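Local atomic coordinates of alpha-ketoglutarate-dependent 2,4-dichlorophenoxyacetate dioxygenase (Bradyrhizobium diazoefficiens, PDB entry 5BKE), a protein that probably catalyses the metal- and 2-oxoglutarate-dependent oxidative breakdown of aryloxyalkanoate herbicides such as 2,4-dichlorophenoxyacetate. Residues Gly95-Lys100 against Ser272-Met277; Asn111-Ser116 against Arg175-Phe180; Glu53-Phe58 against His252-Trp257. One frame throughout, in Å; residues are numbered along the deposited sequence.

Contact 1 (Gly95-Lys100 against Ser272-Met277); sequences GKPLAK and SQPRDM. With OGA (N-oxalylglycine), chain O.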
# COMPACT_ATOMS: atom_id res chain seq x y z
N GLY C 95 56.30 9.10 -31.68
CA GLY C 95 56.34 8.36 -30.42
C GLY C 95 56.36 9.30 -29.23
O GLY C 95 56.32 8.85 -28.08
N LYS C 96 56.43 10.61 -29.51
CA LYS C 96 56.43 11.66 -28.48
C LYS C 96 55.28 12.69 -28.72
O LYS C 96 54.75 12.75 -29.83
CB LYS C 96 57.86 12.26 -28.34
CG LYS C 96 58.09 13.68 -28.85
CD LYS C 96 59.22 14.35 -28.08
CE LYS C 96 58.89 15.78 -27.67
NZ LYS C 96 58.84 16.74 -28.82
N PRO C 97 54.88 13.46 -27.67
CA PRO C 97 53.70 14.35 -27.73
C PRO C 97 53.55 15.23 -28.98
O PRO C 97 54.53 15.80 -29.46
CB PRO C 97 53.86 15.23 -26.50
CG PRO C 97 54.50 14.33 -25.51
CD PRO C 97 55.45 13.47 -26.30
N LEU C 98 52.32 15.31 -29.48
CA LEU C 98 51.97 16.15 -30.62
C LEU C 98 52.05 17.64 -30.27
O LEU C 98 51.84 18.02 -29.12
CB LEU C 98 50.56 15.82 -31.11
CG LEU C 98 50.26 14.52 -31.87
CD1 LEU C 98 48.78 14.19 -31.73
CD2 LEU C 98 50.63 14.62 -33.35
N ALA C 99 52.35 18.46 -31.29
CA ALA C 99 52.41 19.92 -31.16
C ALA C 99 51.06 20.51 -30.80
O ALA C 99 50.03 20.05 -31.30
CB ALA C 99 52.93 20.55 -32.45
N LYS C 100 51.09 21.52 -29.93
CA LYS C 100 49.93 22.27 -29.44
C LYS C 100 48.92 22.70 -30.51
O LYS C 100 47.71 22.75 -30.25
CB LYS C 100 50.42 23.52 -28.69
CG LYS C 100 49.51 24.03 -27.57
CD LYS C 100 49.91 23.45 -26.22
CE LYS C 100 49.02 23.99 -25.10
NZ LYS C 100 47.61 23.50 -25.16
N SER C 272 52.16 18.62 -23.04
CA SER C 272 53.62 18.41 -23.11
C SER C 272 54.11 17.04 -22.58
O SER C 272 55.25 16.65 -22.87
CB SER C 272 54.37 19.56 -22.43
OG SER C 272 54.05 19.62 -21.05
N GLN C 273 53.27 16.34 -21.82
CA GLN C 273 53.63 15.02 -21.26
C GLN C 273 52.96 13.84 -21.99
O GLN C 273 51.81 13.95 -22.41
CB GLN C 273 53.32 14.97 -19.77
CG GLN C 273 54.41 15.61 -18.94
CD GLN C 273 54.09 15.60 -17.48
OE1 GLN C 273 54.30 14.60 -16.79
NE2 GLN C 273 53.59 16.73 -16.97
N PRO C 274 53.69 12.70 -22.14
CA PRO C 274 53.13 11.59 -22.92
C PRO C 274 51.87 11.00 -22.27
O PRO C 274 51.76 10.94 -21.04
CB PRO C 274 54.27 10.56 -22.94
CG PRO C 274 55.10 10.88 -21.75
CD PRO C 274 55.02 12.37 -21.60
N ARG C 275 50.91 10.61 -23.11
CA ARG C 275 49.70 9.94 -22.67
C ARG C 275 49.43 8.85 -23.68
O ARG C 275 48.86 9.13 -24.73
CB ARG C 275 48.53 10.93 -22.59
CG ARG C 275 47.29 10.33 -21.94
CD ARG C 275 46.22 11.38 -21.68
NE ARG C 275 45.14 10.84 -20.86
CZ ARG C 275 44.00 10.33 -21.33
NH1 ARG C 275 43.76 10.27 -22.65
NH2 ARG C 275 43.09 9.86 -20.48
N ASP C 276 49.86 7.63 -23.38
CA ASP C 276 49.71 6.51 -24.30
C ASP C 276 48.50 5.65 -23.91
O ASP C 276 48.59 4.78 -23.02
CB ASP C 276 51.01 5.69 -24.40
CG ASP C 276 51.00 4.69 -25.56
OD1 ASP C 276 49.95 4.50 -26.21
OD2 ASP C 276 52.06 4.08 -25.81
N MET C 277 47.39 5.93 -24.59
CA MET C 277 46.11 5.26 -24.36
C MET C 277 45.68 4.60 -25.68
O MET C 277 45.67 5.26 -26.73
CB MET C 277 45.04 6.25 -23.89
CG MET C 277 45.42 7.13 -22.70
SD MET C 277 45.73 6.24 -21.16
CE MET C 277 44.06 5.79 -20.69
C1 OGA O . 38.06 6.77 -26.40
C2 OGA O . 38.06 7.95 -25.57
C4 OGA O . 39.20 9.17 -23.76
C5 OGA O . 40.54 9.02 -23.09
O1 OGA O . 37.00 6.51 -27.02
O2 OGA O . 39.08 6.05 -26.42
O2' OGA O . 37.24 8.83 -25.81
O3 OGA O . 41.55 8.98 -23.83
N1 OGA O . 38.94 7.99 -24.58
O4 OGA O . 40.58 8.92 -21.84

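Contact 2 (Asn111-Ser116 against Arg175-Phe180); sequences NCLWHS and RGSLGF. With MN (manganese (II) ion), chain N; OGA (N-oxalylglycine), chain O.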
# COMPACT_ATOMS: atom_id res chain seq x y z
N ASN C 111 37.67 14.44 -27.99
CA ASN C 111 37.46 13.46 -26.93
C ASN C 111 37.14 14.10 -25.56
O ASN C 111 36.64 13.42 -24.67
CB ASN C 111 38.64 12.47 -26.83
CG ASN C 111 38.58 11.37 -27.89
OD1 ASN C 111 37.64 11.29 -28.68
ND2 ASN C 111 39.59 10.50 -27.89
N CYS C 112 37.40 15.40 -25.43
CA CYS C 112 37.12 16.12 -24.19
C CYS C 112 35.66 16.43 -24.02
O CYS C 112 35.23 16.79 -22.93
CB CYS C 112 37.95 17.40 -24.10
SG CYS C 112 39.72 17.09 -23.93
N LEU C 113 34.90 16.29 -25.11
CA LEU C 113 33.44 16.44 -25.07
C LEU C 113 32.75 15.11 -24.74
O LEU C 113 33.27 14.04 -25.09
CB LEU C 113 32.93 17.02 -26.38
CG LEU C 113 33.54 18.33 -26.90
CD1 LEU C 113 33.12 18.58 -28.34
CD2 LEU C 113 33.16 19.51 -26.01
N TRP C 114 31.61 15.19 -24.06
CA TRP C 114 30.77 14.01 -23.76
C TRP C 114 30.30 13.38 -25.06
O TRP C 114 29.67 14.04 -25.89
CB TRP C 114 29.55 14.41 -22.93
CG TRP C 114 29.81 14.69 -21.47
CD1 TRP C 114 29.81 15.91 -20.86
CD2 TRP C 114 30.10 13.73 -20.44
NE1 TRP C 114 30.08 15.78 -19.51
CE2 TRP C 114 30.25 14.45 -19.23
CE3 TRP C 114 30.23 12.33 -20.43
CZ2 TRP C 114 30.54 13.82 -18.01
CZ3 TRP C 114 30.52 11.70 -19.22
CH2 TRP C 114 30.66 12.45 -18.02
N HIS C 115 30.61 12.10 -25.24
CA HIS C 115 30.34 11.41 -26.49
C HIS C 115 30.13 9.92 -26.28
O HIS C 115 30.53 9.36 -25.25
CB HIS C 115 31.46 11.66 -27.53
CG HIS C 115 32.76 10.97 -27.23
ND1 HIS C 115 33.71 11.50 -26.38
CD2 HIS C 115 33.29 9.82 -27.70
CE1 HIS C 115 34.75 10.70 -26.32
NE2 HIS C 115 34.53 9.66 -27.11
N SER C 116 29.48 9.30 -27.26
CA SER C 116 29.37 7.85 -27.38
C SER C 116 30.13 7.49 -28.66
O SER C 116 29.95 8.15 -29.69
CB SER C 116 27.89 7.45 -27.47
OG SER C 116 27.73 6.06 -27.52
N ARG C 175 33.45 18.41 -33.77
CA ARG C 175 34.64 19.21 -34.03
C ARG C 175 34.26 20.65 -34.33
O ARG C 175 34.98 21.57 -33.95
CB ARG C 175 35.51 18.63 -35.16
CG ARG C 175 35.99 17.20 -34.94
CD ARG C 175 36.60 16.97 -33.56
NE ARG C 175 36.97 15.57 -33.29
CZ ARG C 175 36.25 14.70 -32.59
NH1 ARG C 175 36.71 13.47 -32.39
NH2 ARG C 175 35.07 15.03 -32.07
N GLY C 176 33.10 20.84 -34.95
CA GLY C 176 32.53 22.17 -35.19
C GLY C 176 32.24 23.02 -33.96
O GLY C 176 32.41 24.24 -34.00
N SER C 177 31.80 22.39 -32.87
CA SER C 177 31.55 23.13 -31.62
C SER C 177 32.86 23.58 -30.94
O SER C 177 32.85 24.47 -30.09
CB SER C 177 30.65 22.35 -30.66
OG SER C 177 31.20 21.09 -30.35
N LEU C 178 33.97 22.95 -31.32
CA LEU C 178 35.29 23.33 -30.84
C LEU C 178 35.98 24.34 -31.76
O LEU C 178 37.09 24.76 -31.46
CB LEU C 178 36.17 22.09 -30.62
CG LEU C 178 35.82 21.14 -29.45
CD1 LEU C 178 36.86 20.05 -29.32
CD2 LEU C 178 35.67 21.87 -28.12
N GLY C 179 35.33 24.74 -32.86
CA GLY C 179 35.89 25.72 -33.81
C GLY C 179 36.55 25.16 -35.06
O GLY C 179 36.85 25.91 -35.99
N PHE C 180 36.78 23.85 -35.08
CA PHE C 180 37.32 23.09 -36.22
C PHE C 180 36.20 22.99 -37.29
O PHE C 180 35.40 22.05 -37.28
CB PHE C 180 37.73 21.71 -35.68
CG PHE C 180 38.66 20.92 -36.56
CD1 PHE C 180 38.21 20.31 -37.75
CD2 PHE C 180 39.98 20.70 -36.16
CE1 PHE C 180 39.07 19.55 -38.53
CE2 PHE C 180 40.85 19.93 -36.94
CZ PHE C 180 40.39 19.36 -38.13
MN MN N . 35.60 7.92 -26.98
C1 OGA O . 38.06 6.77 -26.40
C2 OGA O . 38.06 7.95 -25.57
C4 OGA O . 39.20 9.17 -23.76
C5 OGA O . 40.54 9.02 -23.09
O1 OGA O . 37.00 6.51 -27.02
O2 OGA O . 39.08 6.05 -26.42
O2' OGA O . 37.24 8.83 -25.81
O3 OGA O . 41.55 8.98 -23.83
N1 OGA O . 38.94 7.99 -24.58
O4 OGA O . 40.58 8.92 -21.84

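Contact 3 (Glu53-Phe58 against His252-Trp257); sequences EQQMAF and HDLVMW. With OGA (N-oxalylglycine), chain O.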
# COMPACT_ATOMS: atom_id res chain seq x y z
N GLU C 53 47.83 -7.02 -29.24
CA GLU C 53 47.22 -8.27 -29.67
C GLU C 53 46.40 -8.96 -28.57
O GLU C 53 45.29 -9.45 -28.84
CB GLU C 53 48.26 -9.22 -30.26
CG GLU C 53 48.80 -8.74 -31.61
CD GLU C 53 49.81 -9.68 -32.26
OE1 GLU C 53 50.50 -10.45 -31.54
OE2 GLU C 53 49.92 -9.65 -33.51
N GLN C 54 46.93 -9.00 -27.34
CA GLN C 54 46.21 -9.62 -26.22
C GLN C 54 44.91 -8.85 -25.91
O GLN C 54 43.88 -9.47 -25.65
CB GLN C 54 47.11 -9.73 -24.98
CG GLN C 54 48.15 -10.85 -25.04
CD GLN C 54 49.31 -10.65 -24.06
OE1 GLN C 54 49.46 -9.58 -23.46
NE2 GLN C 54 50.13 -11.67 -23.91
N GLN C 55 44.99 -7.52 -26.00
CA GLN C 55 43.84 -6.63 -25.79
C GLN C 55 42.73 -6.87 -26.81
O GLN C 55 41.55 -6.93 -26.44
CB GLN C 55 44.30 -5.17 -25.83
CG GLN C 55 43.23 -4.13 -25.51
CD GLN C 55 43.76 -2.71 -25.52
OE1 GLN C 55 44.96 -2.49 -25.34
NE2 GLN C 55 42.87 -1.74 -25.72
N MET C 56 43.11 -6.99 -28.09
CA MET C 56 42.15 -7.19 -29.16
C MET C 56 41.52 -8.59 -29.08
O MET C 56 40.31 -8.74 -29.27
CB MET C 56 42.78 -6.92 -30.54
CG MET C 56 41.88 -7.17 -31.74
SD MET C 56 40.37 -6.17 -31.76
CE MET C 56 41.01 -4.56 -32.22
N ALA C 57 42.34 -9.59 -28.77
CA ALA C 57 41.85 -10.96 -28.55
C ALA C 57 40.76 -11.01 -27.45
O ALA C 57 39.77 -11.74 -27.58
CB ALA C 57 42.99 -11.92 -28.24
N PHE C 58 40.96 -10.23 -26.38
CA PHE C 58 39.98 -10.10 -25.32
C PHE C 58 38.69 -9.51 -25.88
O PHE C 58 37.62 -10.07 -25.69
CB PHE C 58 40.54 -9.25 -24.14
CG PHE C 58 39.51 -8.94 -23.05
CD1 PHE C 58 38.76 -9.95 -22.44
CD2 PHE C 58 39.32 -7.63 -22.62
CE1 PHE C 58 37.82 -9.65 -21.44
CE2 PHE C 58 38.39 -7.33 -21.62
CZ PHE C 58 37.64 -8.34 -21.03
N HIS C 252 48.52 0.39 -16.52
CA HIS C 252 47.93 -0.89 -16.93
C HIS C 252 46.48 -1.15 -16.48
O HIS C 252 46.05 -2.31 -16.44
CB HIS C 252 48.83 -2.09 -16.57
CG HIS C 252 50.25 -1.95 -17.03
ND1 HIS C 252 51.32 -2.34 -16.26
CD2 HIS C 252 50.77 -1.45 -18.18
CE1 HIS C 252 52.44 -2.10 -16.92
NE2 HIS C 252 52.14 -1.56 -18.09
N ASP C 253 45.72 -0.10 -16.17
CA ASP C 253 44.27 -0.24 -16.08
C ASP C 253 43.72 -0.63 -17.46
O ASP C 253 44.28 -0.24 -18.49
CB ASP C 253 43.60 1.07 -15.69
CG ASP C 253 43.63 1.35 -14.20
OD1 ASP C 253 44.04 0.49 -13.39
OD2 ASP C 253 43.22 2.48 -13.84
N LEU C 254 42.64 -1.41 -17.46
CA LEU C 254 41.77 -1.52 -18.63
C LEU C 254 40.36 -1.17 -18.21
O LEU C 254 39.79 -1.82 -17.32
CB LEU C 254 41.83 -2.91 -19.29
CG LEU C 254 41.03 -3.03 -20.61
CD1 LEU C 254 41.80 -3.77 -21.69
CD2 LEU C 254 39.63 -3.63 -20.44
N VAL C 255 39.80 -0.15 -18.85
CA VAL C 255 38.41 0.24 -18.66
C VAL C 255 37.67 -0.02 -19.97
O VAL C 255 38.11 0.40 -21.05
CB VAL C 255 38.26 1.71 -18.18
CG1 VAL C 255 36.80 2.07 -17.97
CG2 VAL C 255 39.02 1.92 -16.88
N MET C 256 36.55 -0.74 -19.86
CA MET C 256 35.71 -1.04 -21.02
C MET C 256 34.28 -0.59 -20.78
O MET C 256 33.75 -0.71 -19.66
CB MET C 256 35.79 -2.51 -21.42
CG MET C 256 35.27 -3.52 -20.41
SD MET C 256 35.48 -5.24 -20.93
CE MET C 256 34.59 -5.30 -22.50
N TRP C 257 33.66 -0.04 -21.81
CA TRP C 257 32.33 0.53 -21.68
C TRP C 257 31.39 0.12 -22.81
O TRP C 257 31.84 -0.16 -23.94
CB TRP C 257 32.39 2.06 -21.51
CG TRP C 257 33.03 2.81 -22.65
CD1 TRP C 257 32.40 3.30 -23.77
CD2 TRP C 257 34.41 3.18 -22.78
NE1 TRP C 257 33.30 3.94 -24.58
CE2 TRP C 257 34.54 3.89 -24.00
CE3 TRP C 257 35.56 2.97 -21.99
CZ2 TRP C 257 35.77 4.39 -24.45
CZ3 TRP C 257 36.78 3.48 -22.43
CH2 TRP C 257 36.88 4.18 -23.66
C1 OGA O . 38.06 6.77 -26.40
C2 OGA O . 38.06 7.95 -25.57
C4 OGA O . 39.20 9.17 -23.76
C5 OGA O . 40.54 9.02 -23.09
O1 OGA O . 37.00 6.51 -27.02
O2 OGA O . 39.08 6.05 -26.42
O2' OGA O . 37.24 8.83 -25.81
O3 OGA O . 41.55 8.98 -23.83
N1 OGA O . 38.94 7.99 -24.58
O4 OGA O . 40.58 8.92 -21.84

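Contact 1 (Gly95-Lys100 against Ser272-Met277)
The two loop backbones come closest at Pro97 and Pro274, whose CA atoms lie 5.6 Å apart, just before the second segment enters strand 276-281. Pro97 carries nearly all of the contact. The CG corner of its ring rests against the main chain of Ser272-Pro274, 3.6 Å from Ser272 O and 3.8 Å from Pro274 N. Ring meets ring more loosely, with Pro97 CG 4.4 Å from Pro274 CD. The Ser272 hydroxyl turns back to Asp270. Asn90 ties the two runs together by polar bonds: its side chain bonds Gln273 O and Arg275 N, its backbone Leu98.

Arg275 leaves this patch for the active site. Its CG stands opposite the backbone N (chi1 -172°) and the chain runs extended from CG to NE, which carries the guanidinium to the carboxylate end of N-oxalylglycine. Arg275 NH1 reaches O3 of the ligand at 2.8 Å and Arg275 NH2 reaches O4 at 3.0 Å, both bonds almost straight (168° and 169°), with the carboxylate carbon in the guanidinium plane. NH2 also bonds Gly140 O, and Tyr269 makes a cation-pi contact with the group. Met277 CG lies 3.5 Å above one guanidinium face, toward its rim. The chemistry thus divides: apolar proline packing at the surface joins the loop 95-100 to the run leading into the strand, whereas paired charge-assisted bonds fix the far carboxylate of the 2-oxoglutarate analogue, the usual task of an arginine in this enzyme family.

Contact 2 (Asn111-Ser116 against Arg175-Phe180)
Leu113 and Leu178 each set CG opposite their own carbonyl carbon (chi1 -54° and -70°), and from facing backbones the two side chains meet tip to tip. Leu113 CD1 lies 3.9 Å from Leu178 CG. Beside it, Leu113 CD2 lies 4.0 Å from Leu178 CD2. Ser177 OG adds a touch 3.7 Å from Leu113 CD1 while its polar bond goes to Ser174 O. Arg175 sends its guanidinium back toward Asn111, but NH1 stays 4.4 Å from Asn111 OD1, too far for a hydrogen bond; the cation lies instead against Phe107. Gly179, with positive phi, closes the end of helix 171-176 in a Schellman motif.

The leucine backbone also serves the metal site. Leu113 O accepts a straight bond from His115 ND1 (2.9 Å, 173°) lying in the imidazole plane, which fixes the ring's rotation and points NE2 at manganese, 2.0 Å away. His115 opens the His-X-Asp sequence of the facial triad of two histidines and one carboxylate, completed by Asp117 and His264, on the double-stranded beta-helix core of the cupin class; O1 and O2' of N-oxalylglycine chelate the same ion. Asn111 brings its amide beside that chelate, CG 3.5 Å from O2' of the ligand. Putting an alanine in place of Asn111 removes this amide and would probably open a gap beside the ligand's metal-bound O2'. A second subunit packs here too: its Leu229 on Cys112 and Leu178, its Arg232 on Leu113 and Ser177.

Contact 3 (Glu53-Phe58 against His252-Trp257)
A Met-aromatic contact marks the meeting of helix and strand: Met256 SD sits 4.7 Å from the centroid of the Phe58 ring, 67° off the ring normal, and so approaches obliquely. The sulfur of Met256 lies nearest the CE2-CZ bond of the ring, with SD 3.6 Å from Phe58 CE2 and 3.8 Å from Phe58 CZ. Phe58 CG stands opposite its backbone N (chi1 174°), which swings the ring off the helix toward the strand.

Phe58 CE2 meets Leu254 as well. Leu254 CD2 comes to the ring edge, near the ring plane, 4.1 Å from Phe58 CE2. The other methyl of this leucine, Leu254 CD1, packs 4.1 Å from Gln55 CG, one helical turn before the phenylalanine, and the two side chains cross obliquely. Only the aliphatic part of Gln55 is used here; its buried amide is satisfied beyond the contact, OE1 by Arg133 and NE2 by Arg278 O.

Leu254 and Met256 alternate with Val255 and Trp257 along the strand and lie on the face covered by the helix. Trp257, turned the other way, brings its ring edge to N-oxalylglycine, CZ2 being 3.6 Å from O1 of the ligand. The axes of segments 53-58 and 254-257 pass 12.1 Å apart at closest, with a crossing angle of -30°. Around them, Phe62 meets Phe58 edge-to-face, Leu43 and Phe45 pack on Met256, and Leu129 lies on Phe58. Strand 254-258 runs between strands 42-45 and 127-132, antiparallel to both, and helix 52-59 lies over this part of the large sheet.

Overall arrangement
All three contacts reach N-oxalylglycine, though none touches another: nearest atoms are about 7 Å apart between contacts 1 and 2, and about 6 Å between contact 3 and either of them. Contact 1 supplies the ligand's far carboxylate with Arg275, contact 2 brings His115 to the manganese and the chelating end, and contact 3 sets Trp257 beside that end. Contacts 1 and 3 reach the same large sheet, their centres 21 Å apart and their segments alternating along the chain. Contact 2 is nested within both loops they close; it lies across the chain's centre from contact 3, 25 Å between centres, and alone of the three packs closely against a second subunit.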